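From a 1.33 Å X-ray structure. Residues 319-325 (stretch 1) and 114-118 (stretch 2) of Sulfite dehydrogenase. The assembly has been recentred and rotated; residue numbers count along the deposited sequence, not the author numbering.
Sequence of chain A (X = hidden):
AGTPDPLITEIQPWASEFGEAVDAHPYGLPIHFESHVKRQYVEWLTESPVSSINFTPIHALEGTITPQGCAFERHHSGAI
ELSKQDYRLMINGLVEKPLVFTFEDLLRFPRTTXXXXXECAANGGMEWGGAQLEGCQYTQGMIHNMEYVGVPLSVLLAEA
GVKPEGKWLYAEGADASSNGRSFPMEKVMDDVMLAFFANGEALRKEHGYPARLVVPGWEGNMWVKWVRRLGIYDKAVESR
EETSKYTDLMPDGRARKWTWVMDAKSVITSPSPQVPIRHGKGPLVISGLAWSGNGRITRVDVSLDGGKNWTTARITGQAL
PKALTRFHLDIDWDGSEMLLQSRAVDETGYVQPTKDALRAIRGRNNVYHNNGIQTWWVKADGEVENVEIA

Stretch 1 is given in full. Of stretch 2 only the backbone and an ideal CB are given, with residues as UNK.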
ATOM      1  N   ALA A 319     -12.429  11.203   3.873  1.00  9.02           N
ATOM      2  CA  ALA A 319     -13.062  10.444   4.942  1.00  9.16           C
ATOM      3  C   ALA A 319     -14.003   9.443   4.317  1.00  8.78           C
ATOM      4  O   ALA A 319     -15.182   9.722   4.084  1.00 10.61           O
ATOM      5  CB  ALA A 319     -13.790  11.371   5.921  1.00 10.00           C
ATOM      6  N   LEU A 320     -13.452   8.279   3.966  1.00  8.84           N
ATOM      7  CA  LEU A 320     -14.232   7.227   3.326  1.00  9.82           C
ATOM      8  C   LEU A 320     -15.016   6.418   4.354  1.00  8.65           C
ATOM      9  O   LEU A 320     -14.624   6.342   5.523  1.00  9.00           O
ATOM     10  CB  LEU A 320     -13.313   6.289   2.526  1.00 10.52           C
ATOM     11  CG  LEU A 320     -12.561   6.918   1.351  1.00 12.65           C
ATOM     12  CD1 LEU A 320     -11.648   5.911   0.635  1.00 15.01           C
ATOM     13  CD2 LEU A 320     -13.581   7.528   0.407  1.00 14.90           C
ATOM     14  N   PRO A 321     -16.131   5.785   3.940  1.00  8.70           N
ATOM     15  CA  PRO A 321     -16.916   5.066   4.935  1.00  9.24           C
ATOM     16  C   PRO A 321     -16.150   3.869   5.534  1.00  7.84           C
ATOM     17  O   PRO A 321     -15.553   3.068   4.808  1.00  8.66           O
ATOM     18  CB  PRO A 321     -18.116   4.560   4.153  1.00 10.38           C
ATOM     19  CG  PRO A 321     -18.070   5.228   2.853  1.00 12.33           C
ATOM     20  CD  PRO A 321     -16.728   5.745   2.600  1.00 10.44           C
ATOM     21  N   LYS A 322     -16.165   3.758   6.852  1.00  7.85           N
ATOM     22  CA  LYS A 322     -15.646   2.585   7.520  1.00  7.88           C
ATOM     23  C   LYS A 322     -14.166   2.342   7.167  1.00  6.78           C
ATOM     24  O   LYS A 322     -13.732   1.204   6.991  1.00  6.94           O
ATOM     25  CB  LYS A 322     -16.526   1.363   7.224  1.00  8.33           C
ATOM     26  CG  LYS A 322     -18.001   1.672   7.461  1.00 10.39           C
ATOM     27  CD  LYS A 322     -18.934   0.510   7.264  1.00 11.53           C
ATOM     28  CE  LYS A 322     -20.388   1.028   7.409  1.00 14.58           C
ATOM     29  NZ  LYS A 322     -21.433   0.012   7.585  1.00 17.66           N
ATOM     30  N   ALA A 323     -13.388   3.426   7.148  1.00  7.04           N
ATOM     31  CA  ALA A 323     -11.978   3.420   6.754  1.00  7.87           C
ATOM     32  C   ALA A 323     -11.203   4.405   7.602  1.00  7.85           C
ATOM     33  O   ALA A 323     -11.724   5.407   8.091  1.00  7.89           O
ATOM     34  CB  ALA A 323     -11.836   3.766   5.291  1.00  8.92           C
ATOM     35  N   LEU A 324      -9.925   4.112   7.783  1.00  7.15           N
ATOM     36  CA  LEU A 324      -9.058   5.038   8.483  1.00  7.22           C
ATOM     37  C   LEU A 324      -9.025   6.376   7.786  1.00  6.98           C
ATOM     38  O   LEU A 324      -9.034   6.481   6.559  1.00  7.38           O
ATOM     39  CB  LEU A 324      -7.626   4.515   8.624  1.00  7.18           C
ATOM     40  CG  LEU A 324      -7.370   3.341   9.563  1.00  7.23           C
ATOM     41  CD1 LEU A 324      -5.866   3.051   9.615  1.00  9.90           C
ATOM     42  CD2 LEU A 324      -7.873   3.644  10.935  1.00  9.56           C
ATOM     43  N   THR A 325      -8.957   7.414   8.608  1.00  7.10           N
ATOM     44  CA  THR A 325      -8.990   8.805   8.193  1.00  7.54           C
ATOM     45  C   THR A 325      -7.894   9.547   8.943  1.00  7.79           C
ATOM     46  O   THR A 325      -7.795   9.445  10.163  1.00  8.04           O
ATOM     47  CB  THR A 325     -10.386   9.379   8.512  1.00  8.70           C
ATOM     48  OG1 THR A 325     -11.378   8.522   7.930  1.00  9.65           O
ATOM     49  CG2 THR A 325     -10.562  10.808   8.005  1.00  9.70           C
ATOM     50  N   UNK A 114     -13.362  -2.382  -1.873  1.00  8.50           N
ATOM     51  CA  UNK A 114     -13.625  -1.469  -0.773  1.00  9.60           C
ATOM     52  C   UNK A 114     -12.322  -1.207  -0.062  1.00  8.77           C
ATOM     53  O   UNK A 114     -11.418  -2.021  -0.119  1.00 10.48           O
ATOM     54  CB  UNK A 114     -14.675  -2.029   0.188  1.00  9.60           C
ATOM     55  N   UNK A 115     -12.238  -0.047   0.555  1.00  8.06           N
ATOM     56  CA  UNK A 115     -11.132   0.317   1.428  1.00  7.26           C
ATOM     57  C   UNK A 115     -11.704   0.359   2.838  1.00  7.51           C
ATOM     58  O   UNK A 115     -12.666   1.056   3.106  1.00  8.56           O
ATOM     59  CB  UNK A 115     -10.496   1.650   1.028  1.00  7.26           C
ATOM     60  N   UNK A 116     -11.134  -0.419   3.745  1.00  7.35           N
ATOM     61  CA  UNK A 116     -11.750  -0.659   5.040  1.00  7.13           C
ATOM     62  C   UNK A 116     -10.738  -0.957   6.091  1.00  6.59           C
ATOM     63  O   UNK A 116      -9.761  -1.674   5.848  1.00  7.62           O
ATOM     64  CB  UNK A 116     -12.755  -1.810   4.956  1.00  7.13           C
ATOM     65  N   UNK A 117     -11.028  -0.480   7.300  1.00  5.94           N
ATOM     66  CA  UNK A 117     -10.205  -0.811   8.425  1.00  6.14           C
ATOM     67  C   UNK A 117     -10.634  -2.146   9.033  1.00  5.44           C
ATOM     68  O   UNK A 117     -11.833  -2.445   9.169  1.00  6.35           O
ATOM     69  CB  UNK A 117     -10.264   0.306   9.468  1.00  6.14           C
ATOM     70  N   UNK A 118      -9.627  -2.931   9.419  1.00  5.92           N
ATOM     71  CA  UNK A 118      -9.809  -4.161  10.182  1.00  6.13           C
ATOM     72  C   UNK A 118      -9.260  -3.881  11.570  1.00  5.21           C
ATOM     73  O   UNK A 118      -8.052  -3.740  11.713  1.00  6.05           O
ATOM     74  CB  UNK A 118      -9.116  -5.357   9.526  1.00  6.13           C
TER

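Residues 114-118 form part of a β-strand that passes alongside a type II β-turn running from Leu-320 to Ala-323, with position 116 in closest register: its CA lies 4.4 Å from the CA of Ala-323.

At position 114 the CA-to-CB bond points sideways, and nothing of stretch 1 comes within 5.5 Å of the ideal CB. The extended backbone (-149/153) is compatible with most residues, so stretch 1 exerts little selection. The deposited residue is Thr-114, whose OG1 lies 2.9 Å from the oxygen of water 1, a hydrogen-bonding partner whose oxygen is also within hydrogen-bonding reach of the O of Pro-321 (3.2 Å).

Position 115 also points sideways, but its ideal CB is 4.4 Å from Leu-320 CD1 and 4.9 Å from Ala-323 CB. This apolar neighbourhood would suit valine, isoleucine or threonine, the β-branched shapes common in strands, and alanine would fit as well. It is Thr-115, in the m rotamer, with its CB 4.4 Å from CD1 of Leu-320. Its carbonyl cannot bond directly to that of Pro-321, because both are acceptors, 3.9 Å apart from O to O. Water 2 bridges them instead, within reach of Thr-115 O at 2.7 Å and Pro-321 O at 2.8 Å.

At position 116 the ideal CB stands only 3.8 Å from Lys-322 O, and the strand runs close to the turn. A small side chain is the simplest choice, although the sideways direction does not by itself exclude a larger one. Ala-116 occupies the site, and its CA makes a CA-H...O contact of 3.3 Å with the O of Lys-322.

Position 117 points toward stretch 1, its ideal CB 4.2 Å from Leu-324 N and 4.5 Å from Ala-323 CA. Beside it lie the backbone of residues 322-324 and the side chain of Leu-324, an arrangement suited to a large apolar group such as leucine, methionine or an aromatic ring. The residue is Phe-117. With chi1 at 72° (p), the ring extends along the turn, bringing CD2 to 3.6 Å from Ala-323 N, which lies at the ring edge, and CE2 to 4.5 Å from Lys-322 CB. Its CB packs 4.2 Å from Leu-324 CG. The backbone adds the one direct hydrogen bond between the stretches, from Phe-117 N to Lys-322 O (3.2 Å, 160°), while water 3 donates to Phe-117 O and Lys-322 O.

At position 118 CB points away and meets nothing of stretch 1, which therefore leaves the choice open. Cys-118 fills it, with chi1 in t.

Stretch 2, residues 114-118: TTAFC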
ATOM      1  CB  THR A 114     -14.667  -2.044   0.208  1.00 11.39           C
ATOM      2  OG1 THR A 114     -15.154  -0.997   1.047  1.00 14.58           O
ATOM      3  CG2 THR A 114     -14.060  -3.124   1.071  1.00 13.44           C
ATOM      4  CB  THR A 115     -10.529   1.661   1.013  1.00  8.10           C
ATOM      5  OG1 THR A 115     -10.051   1.483  -0.306  1.00 10.26           O
ATOM      6  CG2 THR A 115      -9.376   2.046   1.910  1.00 10.46           C
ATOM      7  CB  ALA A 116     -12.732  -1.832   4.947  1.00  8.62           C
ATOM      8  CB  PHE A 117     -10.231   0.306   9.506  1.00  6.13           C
ATOM      9  CG  PHE A 117     -11.528   0.412  10.292  1.00  5.98           C
ATOM     10  CD1 PHE A 117     -11.798  -0.439  11.363  1.00  6.37           C
ATOM     11  CD2 PHE A 117     -12.480   1.362   9.956  1.00  6.40           C
ATOM     12  CE1 PHE A 117     -12.983  -0.340  12.071  1.00  6.50           C
ATOM     13  CE2 PHE A 117     -13.642   1.437  10.647  1.00  6.35           C
ATOM     14  CZ  PHE A 117     -13.910   0.580  11.695  1.00  7.18           C
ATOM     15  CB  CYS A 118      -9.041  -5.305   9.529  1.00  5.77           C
ATOM     16  SG  CYS A 118      -9.162  -6.862  10.422  1.00  8.16           S
TER
HETATM   17  O   HOH W   1     -15.579   0.106   3.732  1.00 15.27           O
HETATM   18  O   HOH W   2     -14.363   3.026   2.290  1.00 11.25           O
HETATM   19  O   HOH W   3     -14.082  -1.376   8.082  1.00  7.61           O
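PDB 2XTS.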